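PDB 3DOA: fibrinogen binding protein from Staphylococcus aureus subsp. aureus Mu50, which probably binds fibrinogen and is related to the NFACT proteins, members of which act in ribosome quality control. Local coordinates for residues N134-H143 / T153-E161. Numbering follows the deposited sequence.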
loop_
_atom_site.group_PDB
_atom_site.type_symbol
_atom_site.label_atom_id
_atom_site.label_comp_id
_atom_site.label_asym_id
_atom_site.label_seq_id
_atom_site.Cartn_x
_atom_site.Cartn_y
_atom_site.Cartn_z
ATOM N N ASN A 134 0.343 9.181 20.682
ATOM C CA ASN A 134 1.458 8.407 21.258
ATOM C C ASN A 134 1.614 6.924 20.809
ATOM O O ASN A 134 2.370 6.177 21.429
ATOM C CB ASN A 134 1.359 8.512 22.753
ATOM C CG ASN A 134 1.264 9.969 23.219
ATOM O OD1 ASN A 134 1.903 10.860 22.638
ATOM N ND2 ASN A 134 0.448 10.219 24.255
ATOM N N ARG A 135 0.915 6.529 19.717
ATOM C CA ARG A 135 0.858 5.155 19.229
ATOM C C ARG A 135 0.219 4.110 20.180
ATOM O O ARG A 135 0.478 2.930 20.043
ATOM C CB ARG A 135 2.272 4.667 18.875
ATOM C CG ARG A 135 3.268 5.691 18.226
ATOM C CD ARG A 135 2.916 6.168 16.811
ATOM N NE ARG A 135 3.287 5.184 15.799
ATOM C CZ ARG A 135 2.827 5.145 14.539
ATOM N NH1 ARG A 135 1.965 6.045 14.087
ATOM N NH2 ARG A 135 3.208 4.169 13.738
ATOM N N LYS A 136 -0.570 4.526 21.168
ATOM C CA LYS A 136 -1.316 3.573 22.013
ATOM C C LYS A 136 -2.368 3.049 21.024
ATOM O O LYS A 136 -3.003 3.840 20.314
ATOM C CB LYS A 136 -1.963 4.281 23.230
ATOM C CG LYS A 136 -2.173 3.486 24.638
ATOM C CD LYS A 136 -3.230 4.231 25.656
ATOM C CE LYS A 136 -3.460 3.534 27.097
ATOM N NZ LYS A 136 -4.885 3.408 27.756
ATOM N N ILE A 137 -2.509 1.732 20.909
ATOM C CA ILE A 137 -3.486 1.154 19.969
ATOM C C ILE A 137 -4.853 1.385 20.548
ATOM O O ILE A 137 -5.101 0.924 21.621
ATOM C CB ILE A 137 -3.397 -0.385 19.863
ATOM C CG1 ILE A 137 -2.105 -0.842 19.193
ATOM C CG2 ILE A 137 -4.674 -0.942 19.124
ATOM C CD1 ILE A 137 -1.888 -2.316 19.445
ATOM N N ILE A 138 -5.744 2.060 19.857
ATOM C CA ILE A 138 -7.118 2.165 20.335
ATOM C C ILE A 138 -7.878 0.901 19.978
ATOM O O ILE A 138 -8.517 0.305 20.827
ATOM C CB ILE A 138 -7.826 3.428 19.757
ATOM C CG1 ILE A 138 -7.164 4.666 20.381
ATOM C CG2 ILE A 138 -9.356 3.349 19.942
ATOM C CD1 ILE A 138 -7.182 5.810 19.554
ATOM N N GLU A 139 -7.797 0.471 18.712
ATOM C CA GLU A 139 -8.495 -0.790 18.264
ATOM C C GLU A 139 -7.824 -1.346 17.026
ATOM O O GLU A 139 -7.101 -0.626 16.315
ATOM C CB GLU A 139 -10.015 -0.561 18.031
ATOM C CG GLU A 139 -10.968 -1.762 17.938
ATOM C CD GLU A 139 -10.684 -2.938 18.869
ATOM O OE1 GLU A 139 -9.563 -3.495 18.843
ATOM O OE2 GLU A 139 -11.611 -3.373 19.591
ATOM N N GLY A 140 -8.048 -2.650 16.840
ATOM C CA GLY A 140 -7.544 -3.445 15.718
ATOM C C GLY A 140 -8.628 -4.229 14.992
ATOM O O GLY A 140 -9.387 -5.011 15.607
ATOM N N PHE A 141 -8.704 -4.055 13.672
ATOM C CA PHE A 141 -9.640 -4.860 12.941
ATOM C C PHE A 141 -9.330 -6.321 13.209
ATOM O O PHE A 141 -10.202 -7.111 13.177
ATOM C CB PHE A 141 -9.585 -4.562 11.467
ATOM C CG PHE A 141 -10.927 -4.725 10.727
ATOM C CD1 PHE A 141 -11.990 -5.358 11.278
ATOM C CD2 PHE A 141 -11.067 -4.227 9.429
ATOM C CE1 PHE A 141 -13.154 -5.443 10.570
ATOM C CE2 PHE A 141 -12.230 -4.317 8.740
ATOM C CZ PHE A 141 -13.262 -4.922 9.275
ATOM N N LYS A 142 -8.082 -6.667 13.487
ATOM C CA LYS A 142 -7.726 -7.997 13.958
ATOM C C LYS A 142 -6.781 -7.907 15.157
ATOM O O LYS A 142 -5.842 -7.116 15.152
ATOM C CB LYS A 142 -7.001 -8.770 12.844
ATOM C CG LYS A 142 -7.714 -9.984 12.206
ATOM C CD LYS A 142 -7.237 -10.246 10.718
ATOM C CE LYS A 142 -5.750 -10.741 10.591
ATOM N NZ LYS A 142 -5.263 -10.844 9.172
ATOM N N HIS A 143 -6.988 -8.780 16.137
ATOM C CA HIS A 143 -6.141 -8.855 17.328
ATOM C C HIS A 143 -5.031 -9.920 17.271
ATOM O O HIS A 143 -5.300 -11.060 16.946
ATOM C CB HIS A 143 -7.006 -9.145 18.573
ATOM C CG HIS A 143 -7.837 -7.979 19.014
ATOM N ND1 HIS A 143 -8.520 -7.965 20.210
ATOM C CD2 HIS A 143 -8.085 -6.782 18.417
ATOM C CE1 HIS A 143 -9.183 -6.823 20.306
ATOM N NE2 HIS A 143 -8.935 -6.087 19.236
ATOM N N THR A 153 2.014 -7.539 19.973
ATOM C CA THR A 153 0.658 -7.693 20.458
ATOM C C THR A 153 -0.141 -6.576 19.840
ATOM O O THR A 153 0.317 -5.460 19.767
ATOM C CB THR A 153 0.569 -7.579 21.990
ATOM O OG1 THR A 153 1.443 -8.516 22.608
ATOM C CG2 THR A 153 -0.802 -7.882 22.446
ATOM N N VAL A 154 -1.340 -6.880 19.389
ATOM C CA VAL A 154 -2.159 -5.890 18.720
ATOM C C VAL A 154 -3.495 -6.001 19.397
ATOM O O VAL A 154 -4.437 -6.628 18.892
ATOM C CB VAL A 154 -2.164 -6.026 17.171
ATOM C CG1 VAL A 154 -3.250 -5.078 16.527
ATOM C CG2 VAL A 154 -0.728 -5.726 16.636
ATOM N N MET A 155 -3.508 -5.442 20.615
ATOM C CA MET A 155 -4.729 -5.275 21.406
ATOM C C MET A 155 -4.772 -3.797 21.871
ATOM O O MET A 155 -3.707 -3.121 21.870
ATOM C CB MET A 155 -4.767 -6.284 22.555
ATOM C CG MET A 155 -4.545 -7.732 22.125
ATOM S SD MET A 155 -4.980 -8.943 23.393
ATOM C CE MET A 155 -6.615 -9.346 22.770
ATOM N N PRO A 156 -5.983 -3.282 22.212
ATOM C CA PRO A 156 -6.234 -1.893 22.611
ATOM C C PRO A 156 -5.419 -1.361 23.819
ATOM O O PRO A 156 -5.261 -0.132 24.016
ATOM C CB PRO A 156 -7.737 -1.901 22.965
ATOM C CG PRO A 156 -8.285 -2.912 22.140
ATOM C CD PRO A 156 -7.249 -4.028 22.246
ATOM N N GLY A 157 -4.878 -2.208 24.647
ATOM C CA GLY A 157 -3.880 -1.596 25.514
ATOM C C GLY A 157 -2.627 -0.899 24.918
ATOM O O GLY A 157 -2.095 0.031 25.490
ATOM N N PHE A 158 -2.129 -1.375 23.796
ATOM C CA PHE A 158 -0.690 -1.528 23.678
ATOM C C PHE A 158 -0.130 -0.602 22.694
ATOM O O PHE A 158 -0.864 -0.051 21.894
ATOM C CB PHE A 158 -0.417 -2.929 23.187
ATOM C CG PHE A 158 -0.737 -3.948 24.174
ATOM C CD1 PHE A 158 0.279 -4.618 24.849
ATOM C CD2 PHE A 158 -2.057 -4.236 24.489
ATOM C CE1 PHE A 158 -0.026 -5.574 25.853
ATOM C CE2 PHE A 158 -2.364 -5.192 25.470
ATOM C CZ PHE A 158 -1.343 -5.853 26.146
ATOM N N ASN A 159 1.185 -0.490 22.680
ATOM C CA ASN A 159 1.842 0.360 21.677
ATOM C C ASN A 159 2.019 -0.310 20.361
ATOM O O ASN A 159 2.585 -1.363 20.313
ATOM C CB ASN A 159 3.223 0.793 22.159
ATOM C CG ASN A 159 3.156 1.624 23.430
ATOM O OD1 ASN A 159 2.221 2.447 23.625
ATOM N ND2 ASN A 159 4.132 1.418 24.307
ATOM N N TYR A 160 1.568 0.307 19.287
ATOM C CA TYR A 160 1.862 -0.234 17.954
ATOM C C TYR A 160 3.337 -0.294 17.665
ATOM O O TYR A 160 4.043 0.707 17.755
ATOM C CB TYR A 160 1.257 0.605 16.871
ATOM C CG TYR A 160 1.587 0.197 15.432
ATOM C CD1 TYR A 160 0.686 -0.537 14.673
ATOM C CD2 TYR A 160 2.726 0.641 14.797
ATOM C CE1 TYR A 160 0.931 -0.865 13.367
ATOM C CE2 TYR A 160 2.983 0.317 13.466
ATOM C CZ TYR A 160 2.078 -0.441 12.755
ATOM O OH TYR A 160 2.289 -0.735 11.436
ATOM N N GLU A 161 3.715 -1.473 17.178
ATOM C CA GLU A 161 5.022 -1.807 16.637
ATOM C C GLU A 161 4.931 -2.296 15.210
ATOM O O GLU A 161 4.110 -3.127 14.881
ATOM C CB GLU A 161 5.604 -2.957 17.416
ATOM C CG GLU A 161 5.720 -2.703 18.849
ATOM C CD GLU A 161 7.134 -2.633 19.264
ATOM O OE1 GLU A 161 7.683 -3.695 19.594
ATOM O OE2 GLU A 161 7.703 -1.526 19.250
#
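Two backbone hydrogen bonds tie Arg135 and Ile137 to the loop 153-161. Tyr160 N donates to Arg135 O at 2.9 Å, while Ile137 N donates to Phe158 O. The pair flanks Lys136 and Asn159 and makes a single beta bridge between them. Beyond the bridge, where His143 passes Val154, a weaker CA-H...O contact joins His143 CA to Val154 O at 3.2 Å.

Apolar contact centres on the buried Ile137. Its CG1 branch lies anti to the carbonyl carbon (chi1 -68°), and CD1 at its end reaches Val154 CG1 at 4.2 Å and Phe158 CB, while CG1 itself meets Tyr160 CB. Farther along, Met155 CE reaches His143 ND1 at 3.5 Å, the two side chains crossing at about a right angle. Pro156 meets oxygens instead, CB resting on Ile138 O and CG near Glu139 OE1.

Within 134-143, Glu139 OE1 accepts two bonds: Gly140 N meets the anti lone pair of OE1, and His143 NE2 approaches on the syn side at 2.7 Å, somewhat out of the carboxylate plane, with OE1 close to the imidazole plane. The bond from NE2 fixes the imidazole, whose CE1 lies near Pro156 CD.

The guanidinium of Arg135 runs alongside the Tyr160 ring, their planes 78° apart and NH2 3.7 Å from CD2; NH2 also forms a salt bridge with Glu100, and Tyr160 OH bonds to Glu120. Strand 137-140, outermost in a five-stranded antiparallel sheet, is hydrogen-bonded to strand 127-132, a classic beta bulge at Ile138 and Glu139, both opposite Leu130, interrupting the pairing. The loop 153-161 runs along the edge of strand 137-140 away from strand 127-132, while helix 73-82 touches Ile138 and Glu139.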